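Local coordinates for LEOA (Escherichia coli, PDB 4AUR), which is a bacterial dynamin-family GTPase that probably binds and hydrolyses GTP and is probably associated with the heat-labile (LT) toxin of enterotoxigenic strains, at residues A[87-92]-A[108-113]; A[149-154]-A[200-205]; A[157-162]-A[207-212]; A[175-180]-A[223-228]. One frame throughout, in Å; residues are numbered along the deposited sequence.

Interaction 1: A[87-92]-A[108-113]; sequences ESSDRL and DTPGLF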
loop_
_atom_site.group_PDB
_atom_site.type_symbol
_atom_site.label_atom_id
_atom_site.label_comp_id
_atom_site.label_asym_id
_atom_site.label_seq_id
_atom_site.Cartn_x
_atom_site.Cartn_y
_atom_site.Cartn_z
ATOM N N GLU A 87 39.593 -26.926 38.826
ATOM C CA GLU A 87 39.725 -28.004 37.833
ATOM C C GLU A 87 38.574 -29.013 37.823
ATOM O O GLU A 87 38.224 -29.539 36.763
ATOM C CB GLU A 87 41.047 -28.761 38.040
ATOM C CG GLU A 87 42.299 -27.923 37.802
ATOM C CD GLU A 87 42.483 -27.534 36.347
ATOM O OE1 GLU A 87 42.398 -28.427 35.479
ATOM O OE2 GLU A 87 42.714 -26.337 36.074
ATOM N N SER A 88 38.004 -29.312 38.987
ATOM C CA SER A 88 36.853 -30.205 39.031
ATOM C C SER A 88 35.868 -29.862 40.149
ATOM O O SER A 88 36.225 -29.817 41.328
ATOM C CB SER A 88 37.305 -31.664 39.146
ATOM O OG SER A 88 36.236 -32.545 38.826
ATOM N N SER A 89 34.630 -29.595 39.741
ATOM C CA SER A 89 33.481 -29.525 40.633
ATOM C C SER A 89 32.290 -29.931 39.792
ATOM O O SER A 89 32.063 -29.331 38.749
ATOM C CB SER A 89 33.271 -28.102 41.154
ATOM O OG SER A 89 32.459 -27.337 40.272
ATOM N N ASP A 90 31.528 -30.936 40.220
ATOM C CA ASP A 90 30.355 -31.372 39.443
ATOM C C ASP A 90 29.172 -30.403 39.604
ATOM O O ASP A 90 28.099 -30.784 40.076
ATOM C CB ASP A 90 29.954 -32.819 39.791
ATOM C CG ASP A 90 30.824 -33.853 39.082
ATOM O OD1 ASP A 90 30.719 -33.978 37.839
ATOM O OD2 ASP A 90 31.617 -34.534 39.766
ATOM N N ARG A 91 29.401 -29.148 39.220
ATOM C CA ARG A 91 28.373 -28.125 39.160
ATOM C C ARG A 91 28.795 -27.126 38.090
ATOM O O ARG A 91 29.915 -27.150 37.607
ATOM C CB ARG A 91 28.235 -27.329 40.478
ATOM C CG ARG A 91 28.058 -28.102 41.768
ATOM C CD ARG A 91 26.662 -28.680 41.926
ATOM N NE ARG A 91 26.633 -29.626 43.045
ATOM C CZ ARG A 91 25.618 -30.441 43.341
ATOM N NH1 ARG A 91 24.502 -30.445 42.606
ATOM N NH2 ARG A 91 25.724 -31.258 44.389
ATOM N N LEU A 92 27.892 -26.218 37.764
ATOM C CA LEU A 92 28.228 -25.036 37.018
ATOM C C LEU A 92 29.050 -24.082 37.868
ATOM O O LEU A 92 28.981 -24.086 39.105
ATOM C CB LEU A 92 26.935 -24.345 36.625
ATOM C CG LEU A 92 26.962 -22.999 35.923
ATOM C CD1 LEU A 92 27.274 -23.203 34.458
ATOM C CD2 LEU A 92 25.616 -22.319 36.104
ATOM N N ASP A 108 31.357 -21.913 33.184
ATOM C CA ASP A 108 31.918 -23.168 32.664
ATOM C C ASP A 108 31.346 -24.350 33.436
ATOM O O ASP A 108 30.731 -24.190 34.482
ATOM C CB ASP A 108 33.462 -23.103 32.727
ATOM C CG ASP A 108 34.151 -24.448 32.504
ATOM O OD1 ASP A 108 34.073 -24.999 31.386
ATOM O OD2 ASP A 108 34.793 -24.940 33.465
ATOM N N THR A 109 31.533 -25.530 32.890
ATOM C CA THR A 109 31.092 -26.741 33.506
ATOM C C THR A 109 32.306 -27.645 33.699
ATOM O O THR A 109 32.553 -28.513 32.876
ATOM C CB THR A 109 30.107 -27.391 32.550
ATOM O OG1 THR A 109 30.677 -27.368 31.237
ATOM C CG2 THR A 109 28.847 -26.592 32.508
ATOM N N PRO A 110 33.077 -27.456 34.784
ATOM C CA PRO A 110 34.357 -28.165 34.919
ATOM C C PRO A 110 34.273 -29.691 34.992
ATOM O O PRO A 110 35.165 -30.368 34.522
ATOM C CB PRO A 110 34.933 -27.609 36.232
ATOM C CG PRO A 110 34.182 -26.352 36.489
ATOM C CD PRO A 110 32.805 -26.656 35.984
ATOM N N GLY A 111 33.208 -30.218 35.576
ATOM C CA GLY A 111 33.017 -31.664 35.648
ATOM C C GLY A 111 33.252 -32.423 34.350
ATOM O O GLY A 111 33.863 -33.489 34.365
ATOM N N LEU A 112 32.778 -31.866 33.234
ATOM C CA LEU A 112 32.863 -32.510 31.912
ATOM C C LEU A 112 34.282 -32.534 31.314
ATOM O O LEU A 112 34.575 -33.283 30.374
ATOM C CB LEU A 112 31.956 -31.773 30.928
ATOM C CG LEU A 112 30.468 -31.687 31.216
ATOM C CD1 LEU A 112 29.819 -30.647 30.328
ATOM C CD2 LEU A 112 29.820 -33.026 30.981
ATOM N N PHE A 113 35.158 -31.708 31.858
ATOM C CA PHE A 113 36.455 -31.482 31.266
ATOM C C PHE A 113 37.565 -31.781 32.297
ATOM O O PHE A 113 38.668 -31.210 32.249
ATOM C CB PHE A 113 36.535 -30.027 30.782
ATOM C CG PHE A 113 35.381 -29.587 29.884
ATOM C CD1 PHE A 113 35.180 -30.160 28.647
ATOM C CD2 PHE A 113 34.527 -28.565 30.277
ATOM C CE1 PHE A 113 34.144 -29.742 27.835
ATOM C CE2 PHE A 113 33.492 -28.144 29.467
ATOM C CZ PHE A 113 33.301 -28.735 28.245
#

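Interaction 2: A[149-154]-A[200-205]; sequences NPLKES and ANLKGK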
loop_
_atom_site.group_PDB
_atom_site.type_symbol
_atom_site.label_atom_id
_atom_site.label_comp_id
_atom_site.label_asym_id
_atom_site.label_seq_id
_atom_site.Cartn_x
_atom_site.Cartn_y
_atom_site.Cartn_z
ATOM N N ASN A 149 45.615 -32.976 17.850
ATOM C CA ASN A 149 44.476 -33.862 17.612
ATOM C C ASN A 149 43.170 -33.168 18.055
ATOM O O ASN A 149 42.643 -33.450 19.138
ATOM C CB ASN A 149 44.698 -35.188 18.351
ATOM C CG ASN A 149 43.521 -36.141 18.232
ATOM O OD1 ASN A 149 42.843 -36.211 17.199
ATOM N ND2 ASN A 149 43.275 -36.890 19.298
ATOM N N PRO A 150 42.668 -32.228 17.227
ATOM C CA PRO A 150 41.524 -31.377 17.588
ATOM C C PRO A 150 40.253 -32.129 17.982
ATOM O O PRO A 150 39.721 -32.905 17.194
ATOM C CB PRO A 150 41.287 -30.546 16.321
ATOM C CG PRO A 150 42.015 -31.256 15.239
ATOM C CD PRO A 150 43.207 -31.848 15.912
ATOM N N LEU A 151 39.812 -31.892 19.216
ATOM C CA LEU A 151 38.546 -32.373 19.753
ATOM C C LEU A 151 38.749 -33.731 20.347
ATOM O O LEU A 151 38.919 -34.690 19.630
ATOM C CB LEU A 151 37.415 -32.401 18.706
ATOM C CG LEU A 151 36.016 -32.700 19.267
ATOM C CD1 LEU A 151 35.615 -31.649 20.275
ATOM C CD2 LEU A 151 34.972 -32.798 18.178
ATOM N N LYS A 152 38.709 -33.806 21.668
ATOM C CA LYS A 152 38.919 -35.060 22.369
ATOM C C LYS A 152 37.861 -36.087 22.026
ATOM O O LYS A 152 36.723 -35.750 21.722
ATOM C CB LYS A 152 38.996 -34.835 23.875
ATOM C CG LYS A 152 40.290 -34.135 24.273
ATOM C CD LYS A 152 40.415 -33.953 25.781
ATOM C CE LYS A 152 41.812 -33.473 26.185
ATOM N NZ LYS A 152 42.785 -34.570 26.445
ATOM N N GLU A 153 38.253 -37.355 22.082
ATOM C CA GLU A 153 37.433 -38.444 21.561
ATOM C C GLU A 153 36.102 -38.561 22.287
ATOM O O GLU A 153 35.115 -38.993 21.707
ATOM C CB GLU A 153 38.201 -39.773 21.644
ATOM C CG GLU A 153 39.261 -39.982 20.557
ATOM C CD GLU A 153 40.545 -39.172 20.749
ATOM O OE1 GLU A 153 40.775 -38.619 21.856
ATOM O OE2 GLU A 153 41.331 -39.098 19.774
ATOM N N SER A 154 36.085 -38.149 23.549
ATOM C CA SER A 154 34.925 -38.308 24.436
ATOM C C SER A 154 33.857 -37.205 24.327
ATOM O O SER A 154 32.802 -37.286 24.951
ATOM C CB SER A 154 35.438 -38.358 25.885
ATOM O OG SER A 154 36.390 -37.319 26.125
ATOM N N ALA A 200 39.678 -27.798 8.477
ATOM C CA ALA A 200 38.894 -28.754 7.717
ATOM C C ALA A 200 38.648 -30.035 8.484
ATOM O O ALA A 200 37.577 -30.585 8.414
ATOM C CB ALA A 200 39.584 -29.065 6.402
ATOM N N ASN A 201 39.669 -30.519 9.178
ATOM C CA ASN A 201 39.573 -31.731 9.981
ATOM C C ASN A 201 38.542 -31.610 11.083
ATOM O O ASN A 201 37.626 -32.428 11.162
ATOM C CB ASN A 201 40.926 -32.059 10.607
ATOM C CG ASN A 201 40.947 -33.423 11.253
ATOM O OD1 ASN A 201 41.223 -33.547 12.432
ATOM N ND2 ASN A 201 40.648 -34.456 10.476
ATOM N N LEU A 202 38.689 -30.579 11.919
ATOM C CA LEU A 202 37.739 -30.287 12.992
ATOM C C LEU A 202 36.343 -30.059 12.475
ATOM O O LEU A 202 35.356 -30.411 13.131
ATOM C CB LEU A 202 38.154 -29.041 13.759
ATOM C CG LEU A 202 37.246 -28.637 14.917
ATOM C CD1 LEU A 202 37.188 -29.745 15.949
ATOM C CD2 LEU A 202 37.756 -27.366 15.553
ATOM N N LYS A 203 36.258 -29.444 11.308
ATOM C CA LYS A 203 34.967 -29.211 10.676
ATOM C C LYS A 203 34.271 -30.540 10.479
ATOM O O LYS A 203 33.109 -30.683 10.816
ATOM C CB LYS A 203 35.148 -28.469 9.356
ATOM C CG LYS A 203 33.883 -27.880 8.772
ATOM C CD LYS A 203 34.181 -26.719 7.813
ATOM C CE LYS A 203 34.416 -25.413 8.566
ATOM N NZ LYS A 203 34.614 -24.258 7.643
ATOM N N GLY A 204 34.995 -31.533 9.991
ATOM C CA GLY A 204 34.421 -32.845 9.772
ATOM C C GLY A 204 34.011 -33.592 11.028
ATOM O O GLY A 204 32.958 -34.215 11.047
ATOM N N LYS A 205 34.827 -33.546 12.076
ATOM C CA LYS A 205 34.434 -34.134 13.363
ATOM C C LYS A 205 33.220 -33.461 14.010
ATOM O O LYS A 205 32.474 -34.086 14.747
ATOM C CB LYS A 205 35.575 -34.074 14.367
ATOM C CG LYS A 205 36.881 -34.656 13.852
ATOM C CD LYS A 205 37.916 -34.684 14.940
ATOM C CE LYS A 205 39.257 -35.042 14.384
ATOM N NZ LYS A 205 40.267 -35.039 15.479
#

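Interaction 3: A[157-162]-A[207-212]; sequences DIVKWV and QRAADL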
loop_
_atom_site.group_PDB
_atom_site.type_symbol
_atom_site.label_atom_id
_atom_site.label_comp_id
_atom_site.label_asym_id
_atom_site.label_seq_id
_atom_site.Cartn_x
_atom_site.Cartn_y
_atom_site.Cartn_z
ATOM N N ASP A 157 29.177 -35.780 22.512
ATOM C CA ASP A 157 27.825 -35.424 22.964
ATOM C C ASP A 157 27.739 -33.996 23.550
ATOM O O ASP A 157 26.645 -33.425 23.638
ATOM C CB ASP A 157 27.246 -36.493 23.919
ATOM C CG ASP A 157 28.102 -36.713 25.149
ATOM O OD1 ASP A 157 29.203 -36.137 25.210
ATOM O OD2 ASP A 157 27.681 -37.467 26.056
ATOM N N ILE A 158 28.897 -33.429 23.892
ATOM C CA ILE A 158 29.013 -32.075 24.386
ATOM C C ILE A 158 28.924 -31.097 23.234
ATOM O O ILE A 158 28.259 -30.058 23.311
ATOM C CB ILE A 158 30.363 -31.869 25.061
ATOM C CG1 ILE A 158 30.493 -32.782 26.279
ATOM C CG2 ILE A 158 30.528 -30.417 25.475
ATOM C CD1 ILE A 158 31.856 -32.710 26.943
ATOM N N VAL A 159 29.635 -31.404 22.167
ATOM C CA VAL A 159 29.484 -30.663 20.926
ATOM C C VAL A 159 28.028 -30.685 20.446
ATOM O O VAL A 159 27.524 -29.697 19.983
ATOM C CB VAL A 159 30.393 -31.250 19.837
ATOM C CG1 VAL A 159 30.049 -30.678 18.472
ATOM C CG2 VAL A 159 31.857 -30.994 20.178
ATOM N N LYS A 160 27.356 -31.817 20.569
ATOM C CA LYS A 160 25.955 -31.925 20.186
ATOM C C LYS A 160 25.076 -31.096 21.101
ATOM O O LYS A 160 24.111 -30.478 20.681
ATOM C CB LYS A 160 25.518 -33.385 20.250
ATOM C CG LYS A 160 24.153 -33.635 19.659
ATOM C CD LYS A 160 23.805 -35.111 19.622
ATOM C CE LYS A 160 22.601 -35.359 18.719
ATOM N NZ LYS A 160 22.720 -36.657 17.992
ATOM N N TRP A 161 25.411 -31.110 22.377
ATOM C CA TRP A 161 24.665 -30.365 23.385
ATOM C C TRP A 161 24.687 -28.887 23.072
ATOM O O TRP A 161 23.688 -28.231 23.136
ATOM C CB TRP A 161 25.325 -30.618 24.728
ATOM C CG TRP A 161 24.697 -29.959 25.874
ATOM C CD1 TRP A 161 23.404 -30.036 26.248
ATOM C CD2 TRP A 161 25.356 -29.131 26.838
ATOM N NE1 TRP A 161 23.210 -29.304 27.378
ATOM C CE2 TRP A 161 24.395 -28.735 27.760
ATOM C CE3 TRP A 161 26.678 -28.680 26.999
ATOM C CZ2 TRP A 161 24.697 -27.902 28.847
ATOM C CZ3 TRP A 161 26.977 -27.860 28.074
ATOM C CH2 TRP A 161 25.988 -27.477 28.984
ATOM N N VAL A 162 25.849 -28.380 22.691
ATOM C CA VAL A 162 26.023 -26.972 22.404
ATOM C C VAL A 162 25.403 -26.590 21.088
ATOM O O VAL A 162 24.698 -25.584 20.992
ATOM C CB VAL A 162 27.506 -26.614 22.360
ATOM C CG1 VAL A 162 27.702 -25.168 21.942
ATOM C CG2 VAL A 162 28.109 -26.822 23.724
ATOM N N GLN A 207 30.790 -31.863 12.381
ATOM C CA GLN A 207 29.619 -32.125 11.576
ATOM C C GLN A 207 29.056 -33.484 11.905
ATOM O O GLN A 207 27.839 -33.696 11.871
ATOM C CB GLN A 207 29.918 -31.986 10.088
ATOM C CG GLN A 207 30.012 -33.272 9.297
ATOM C CD GLN A 207 28.658 -33.840 8.949
ATOM O OE1 GLN A 207 28.426 -35.037 9.050
ATOM N NE2 GLN A 207 27.750 -32.979 8.545
ATOM N N ARG A 208 29.938 -34.403 12.260
ATOM C CA ARG A 208 29.548 -35.786 12.452
ATOM C C ARG A 208 29.132 -36.047 13.881
ATOM O O ARG A 208 28.367 -36.974 14.141
ATOM C CB ARG A 208 30.708 -36.703 12.031
ATOM C CG ARG A 208 30.352 -38.157 11.756
ATOM C CD ARG A 208 29.188 -38.404 10.782
ATOM N NE ARG A 208 29.334 -37.848 9.430
ATOM C CZ ARG A 208 28.740 -38.338 8.331
ATOM N NH1 ARG A 208 27.970 -39.411 8.408
ATOM N NH2 ARG A 208 28.918 -37.761 7.136
ATOM N N ALA A 209 29.632 -35.235 14.807
ATOM C CA ALA A 209 29.275 -35.350 16.227
ATOM C C ALA A 209 27.883 -34.817 16.514
ATOM O O ALA A 209 27.249 -35.254 17.482
ATOM C CB ALA A 209 30.268 -34.605 17.078
ATOM N N ALA A 210 27.425 -33.880 15.681
ATOM C CA ALA A 210 26.223 -33.125 15.952
ATOM C C ALA A 210 25.243 -33.116 14.795
ATOM O O ALA A 210 24.374 -32.272 14.757
ATOM C CB ALA A 210 26.599 -31.709 16.298
ATOM N N ASP A 211 25.372 -34.054 13.861
ATOM C CA ASP A 211 24.462 -34.184 12.709
ATOM C C ASP A 211 24.371 -32.930 11.869
ATOM O O ASP A 211 23.315 -32.662 11.339
ATOM C CB ASP A 211 23.018 -34.529 13.138
ATOM C CG ASP A 211 22.927 -35.638 14.206
ATOM O OD1 ASP A 211 23.960 -36.235 14.590
ATOM O OD2 ASP A 211 21.785 -35.907 14.659
ATOM N N LEU A 212 25.438 -32.148 11.739
ATOM C CA LEU A 212 25.299 -30.837 11.075
ATOM C C LEU A 212 25.031 -30.992 9.598
ATOM O O LEU A 212 25.505 -31.933 8.971
ATOM C CB LEU A 212 26.537 -29.980 11.228
ATOM C CG LEU A 212 27.071 -29.607 12.606
ATOM C CD1 LEU A 212 28.260 -28.678 12.430
ATOM C CD2 LEU A 212 26.025 -28.950 13.483
#

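Interaction 4: A[175-180]-A[223-228]; sequences VINKMD and VCVASN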
loop_
_atom_site.group_PDB
_atom_site.type_symbol
_atom_site.label_atom_id
_atom_site.label_comp_id
_atom_site.label_asym_id
_atom_site.label_seq_id
_atom_site.Cartn_x
_atom_site.Cartn_y
_atom_site.Cartn_z
ATOM N N VAL A 175 38.235 -22.978 18.990
ATOM C CA VAL A 175 39.493 -22.299 19.078
ATOM C C VAL A 175 40.555 -23.356 19.086
ATOM O O VAL A 175 40.771 -24.020 20.107
ATOM C CB VAL A 175 39.552 -21.464 20.353
ATOM C CG1 VAL A 175 40.944 -20.900 20.570
ATOM C CG2 VAL A 175 38.534 -20.348 20.246
ATOM N N ILE A 176 41.193 -23.544 17.928
ATOM C CA ILE A 176 42.228 -24.549 17.811
ATOM C C ILE A 176 43.482 -23.903 18.331
ATOM O O ILE A 176 44.023 -22.998 17.698
ATOM C CB ILE A 176 42.426 -25.081 16.403
ATOM C CG1 ILE A 176 41.120 -25.648 15.859
ATOM C CG2 ILE A 176 43.442 -26.191 16.465
ATOM C CD1 ILE A 176 41.133 -25.974 14.371
ATOM N N ASN A 177 43.880 -24.375 19.519
ATOM C CA ASN A 177 44.952 -23.812 20.329
ATOM C C ASN A 177 46.228 -24.658 20.305
ATOM O O ASN A 177 46.189 -25.864 20.093
ATOM C CB ASN A 177 44.496 -23.693 21.775
ATOM C CG ASN A 177 45.451 -22.878 22.605
ATOM O OD1 ASN A 177 46.110 -21.996 22.082
ATOM N ND2 ASN A 177 45.549 -23.176 23.888
ATOM N N LYS A 178 47.350 -24.002 20.565
ATOM C CA LYS A 178 48.685 -24.596 20.498
ATOM C C LYS A 178 49.022 -24.944 19.051
ATOM O O LYS A 178 49.392 -26.069 18.752
ATOM C CB LYS A 178 48.813 -25.841 21.381
ATOM C CG LYS A 178 48.504 -25.631 22.854
ATOM C CD LYS A 178 47.936 -26.896 23.461
ATOM C CE LYS A 178 48.149 -26.971 24.958
ATOM N NZ LYS A 178 47.626 -28.256 25.509
HETATM N N MSE A 179 48.891 -23.987 18.147
HETATM C CA MSE A 179 49.265 -24.259 16.768
HETATM C C MSE A 179 50.781 -24.344 16.639
HETATM O O MSE A 179 51.300 -24.967 15.696
HETATM C CB MSE A 179 48.583 -23.241 15.873
HETATM C CG MSE A 179 47.110 -23.611 15.773
HETATM SE SE MSE A 179 46.827 -24.632 14.122
HETATM C CE MSE A 179 46.150 -26.368 14.723
ATOM N N ASP A 180 51.503 -23.753 17.596
ATOM C CA ASP A 180 52.965 -23.841 17.615
ATOM C C ASP A 180 53.454 -25.276 17.416
ATOM O O ASP A 180 54.307 -25.524 16.564
ATOM C CB ASP A 180 53.587 -23.200 18.880
ATOM C CG ASP A 180 52.907 -23.630 20.188
ATOM O OD1 ASP A 180 51.733 -24.058 20.157
ATOM O OD2 ASP A 180 53.543 -23.520 21.265
ATOM N N VAL A 223 38.910 -20.863 14.554
ATOM C CA VAL A 223 40.032 -19.986 14.597
ATOM C C VAL A 223 41.230 -20.743 15.140
ATOM O O VAL A 223 41.117 -21.485 16.106
ATOM C CB VAL A 223 39.697 -18.776 15.473
ATOM C CG1 VAL A 223 40.936 -18.194 16.100
ATOM C CG2 VAL A 223 38.985 -17.719 14.634
ATOM N N CYS A 224 42.375 -20.555 14.498
ATOM C CA CYS A 224 43.588 -21.241 14.893
ATOM C C CYS A 224 44.467 -20.260 15.658
ATOM O O CYS A 224 44.614 -19.111 15.262
ATOM C CB CYS A 224 44.300 -21.796 13.660
ATOM S SG CYS A 224 43.292 -22.931 12.657
ATOM N N VAL A 225 45.050 -20.707 16.756
ATOM C CA VAL A 225 45.671 -19.789 17.675
ATOM C C VAL A 225 46.773 -20.502 18.453
ATOM O O VAL A 225 46.849 -21.736 18.446
ATOM C CB VAL A 225 44.556 -19.217 18.589
ATOM C CG1 VAL A 225 44.967 -19.081 20.055
ATOM C CG2 VAL A 225 44.029 -17.902 18.025
ATOM N N ALA A 226 47.641 -19.722 19.098
ATOM C CA ALA A 226 48.698 -20.263 19.933
ATOM C C ALA A 226 48.827 -19.469 21.202
ATOM O O ALA A 226 49.816 -18.800 21.407
ATOM C CB ALA A 226 50.008 -20.231 19.175
ATOM N N SER A 227 47.826 -19.568 22.064
ATOM C CA SER A 227 47.736 -18.744 23.276
ATOM C C SER A 227 49.061 -18.465 23.996
ATOM O O SER A 227 49.293 -17.354 24.479
ATOM C CB SER A 227 46.807 -19.415 24.283
ATOM O OG SER A 227 47.409 -20.577 24.812
ATOM N N ASN A 228 49.891 -19.499 24.089
ATOM C CA ASN A 228 51.149 -19.466 24.832
ATOM C C ASN A 228 52.227 -20.099 23.966
ATOM O O ASN A 228 52.543 -21.268 24.143
ATOM C CB ASN A 228 50.968 -20.244 26.145
ATOM C CG ASN A 228 52.213 -20.257 27.015
ATOM O OD1 ASN A 228 53.209 -19.582 26.732
ATOM N ND2 ASN A 228 52.155 -21.031 28.095
#

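Interaction 1: A[87-92]-A[108-113]
Leu-92 reaches Asp-108 because its CG stands anti to the backbone N (chi1 175°) and chi2 of 79° then swings CD1 back across the gap, where it rests 3.6 Å from the carbonyl oxygen Asp-108 O; the same methyl also borders Thr-109 CG2. At the other end, chi1 puts Asp-90 CG beside its own backbone N, and OD1 of the carboxylate lies 3.9 Å from Gly-111 CA. Between these two ends Pro-110 meets three backbone carbonyls through its CD and CB atoms. Its CD lies 3.4 Å from Arg-91 O and, farther off, near Ser-89 O, while its CB borders Glu-87 O at 3.9 Å. The sequence Asp-Thr-Pro-Gly at 108-111 matches the DxxG (G3) motif that begins switch II in GTPases, and it stands at the end of strand 104-108 in the nucleotide-binding domain. Consistent with that assignment, Asp-108 OD1 forms a salt bridge with Lys-66 of the probable P-loop. The facing segment, 87-92, lies between the helix after the P-loop and strand 93-95, roughly where the first switch region is found in related GTPases. Here it bends in an inverse gamma turn centred on Asp-90, in which Arg-91 N donates to Ser-89 O at 2.7 Å. That carbonyl oxygen has a second, weak donor in Gly-111 N at 3.5 Å, with a bent N-H...O angle of 124°. Beyond the two segments, Leu-92 also packs on Thr-131 and Tyr-134 of helix 129-136, and Thr-109 meets Ile-135 of that helix.

Interaction 2: A[149-154]-A[200-205]
Pro-150 and Leu-151 lean on Leu-202 and Lys-205, joining the loop between strand 140-146 and helix 156-165 to helix 188-209, one of the helices flanking the central sheet of the Ras-like GTPase fold. The apolar part centres on one methyl: Leu-202 CD1 sits 3.8 Å from Leu-151 CB and 4.2 Å from Pro-150 CB. In Leu-202, chi1 of -179° carries CG anti to the backbone N and chi2 of 60° sets CD1 against the loop; the side chain also touches Phe-174 of strand 172-177, so the leucine fills the angle between loop, helix and sheet. The side chains of Leu-151 and Lys-205 run antiparallel alongside one another, with Leu-151 CD2 at 4.1 Å from Lys-205 CB. Nearer the solvent, Asn-201 OD1 lies against the proline ring at CG, the two side chains crossing at about a right angle.

Two polar bonds complete the contact region, one within the loop and one across it. Asn-149 ND2 donates to Glu-153 OE2 at 3.0 Å, on the syn side of the carboxylate and almost in the amide plane. Lys-205, its chain extended beyond CG, bonds Pro-150 O through NZ at 2.8 Å, with a C=O...N angle of 142° and NZ tilted out of the carbonyl plane.

Interaction 3: A[157-162]-A[207-212]
The C-terminal end of helix 188-209 packs against helix 156-165, two neighbouring helices of the GTPase domain, with the alanines Ala-209 and Ala-210 meeting Val-159 and Lys-160. The incoming helix ends here: Ala-210 has already left helical geometry and Asp-211 takes a left-handed conformation. Leu-212 N returns to Gln-207 O at 2.9 Å, a 6→1 bond that closes the turn around the left-handed residue. This turn brings Ala-210 close to the opposite helix, its CB lying 3.9 Å from Lys-160 CA, and small side chains allow the backbones to come near, with the two CA atoms of Lys-160 and Ala-210 4.4 Å apart. Val-159 touches both alanines with CG1, 4.2 Å from Ala-209 CB and equally far from Ala-210 CB; that methyl is the one anti to the backbone N (chi1 169°).

Lys-160 spans the outer side. Its aliphatic chain runs past the carbonyl oxygen of Ala-209, with Lys-160 CB nearest, 3.8 Å from Ala-209 O. A bend at chi4 (145°) then places NZ by the carboxylate of Asp-211. The two side chains cross obliquely, and the salt bridge is loose: Lys-160 NZ stands 3.5 Å from Asp-211 OD2 and 3.6 Å from Asp-211 OD1, so neither oxygen is clearly preferred. Elsewhere on helix 156-165, Trp-161 packs against Arg-132 and Ile-135 of helix 129-136, while Leu-212 leads on to Cys-217 of helix 214-219, which precedes the edge strand 221-224.

Interaction 4: A[175-180]-A[223-228]
Val-225 O is gripped by two groups of segment 175-180: Met-179 N (selenomethionine in this crystal) donates a hydrogen bond of 3.1 Å from 26° above the carbonyl plane, and Asn-177 CA makes a CA-H...O contact at 3.4 Å. Just upstream the strands pair in parallel, Ile-176 N to Val-223 O at 2.8 Å and Val-225 N to Ile-176 O at 2.7 Å. On the face carrying Ile-176 and Cys-224, Met-179 SE lies 3.8 Å from Cys-224 CB; Met-179 also touches Lys-198 of helix 188-209.

Asn-177 to Asp-180 read Asn-Lys-Met-Asp, the NKxD (G4) signature that in GTPases gives guanine specificity, and Ala-226 and Ser-227 lie where the G5 loop is expected. Asn-177, with CG anti to its backbone N (chi1 -169°), joins the two. OD1 receives Ser-227 N in its carbonyl plane at 3.0 Å, and ND2 donates to Asp-64 O of the probable P-loop and, weakly, to Ser-227 OG at 3.3 Å. With Ser-227 N at the oxygen and Asp-64 O at the nitrogen, an N-H and a carbonyl would fix which way round the buried amide sits, linking the G4, G5 and P-loop segments.

Overall arrangement
From the N terminus, interaction 1 closes first, bringing 108-113 back onto 87-92 around strands 93-95 and 104-108, before the others open. Interactions 2, 3 and 4 then open in turn at 149-154, 157-162 and 175-180 and close in the same order, so their loops cross rather than nest. Helix 188-209 serves both interaction 2 and interaction 3 and lies on the connection between the parallel strands joined by interaction 4. Packing links the contacts: Leu-112 and Phe-113 meet Ile-158, Leu-151 meets Val-159, and Leu-202 meets Ile-176. Together they connect the probable switch region, two flanking helices and one edge of the GTPase sheet.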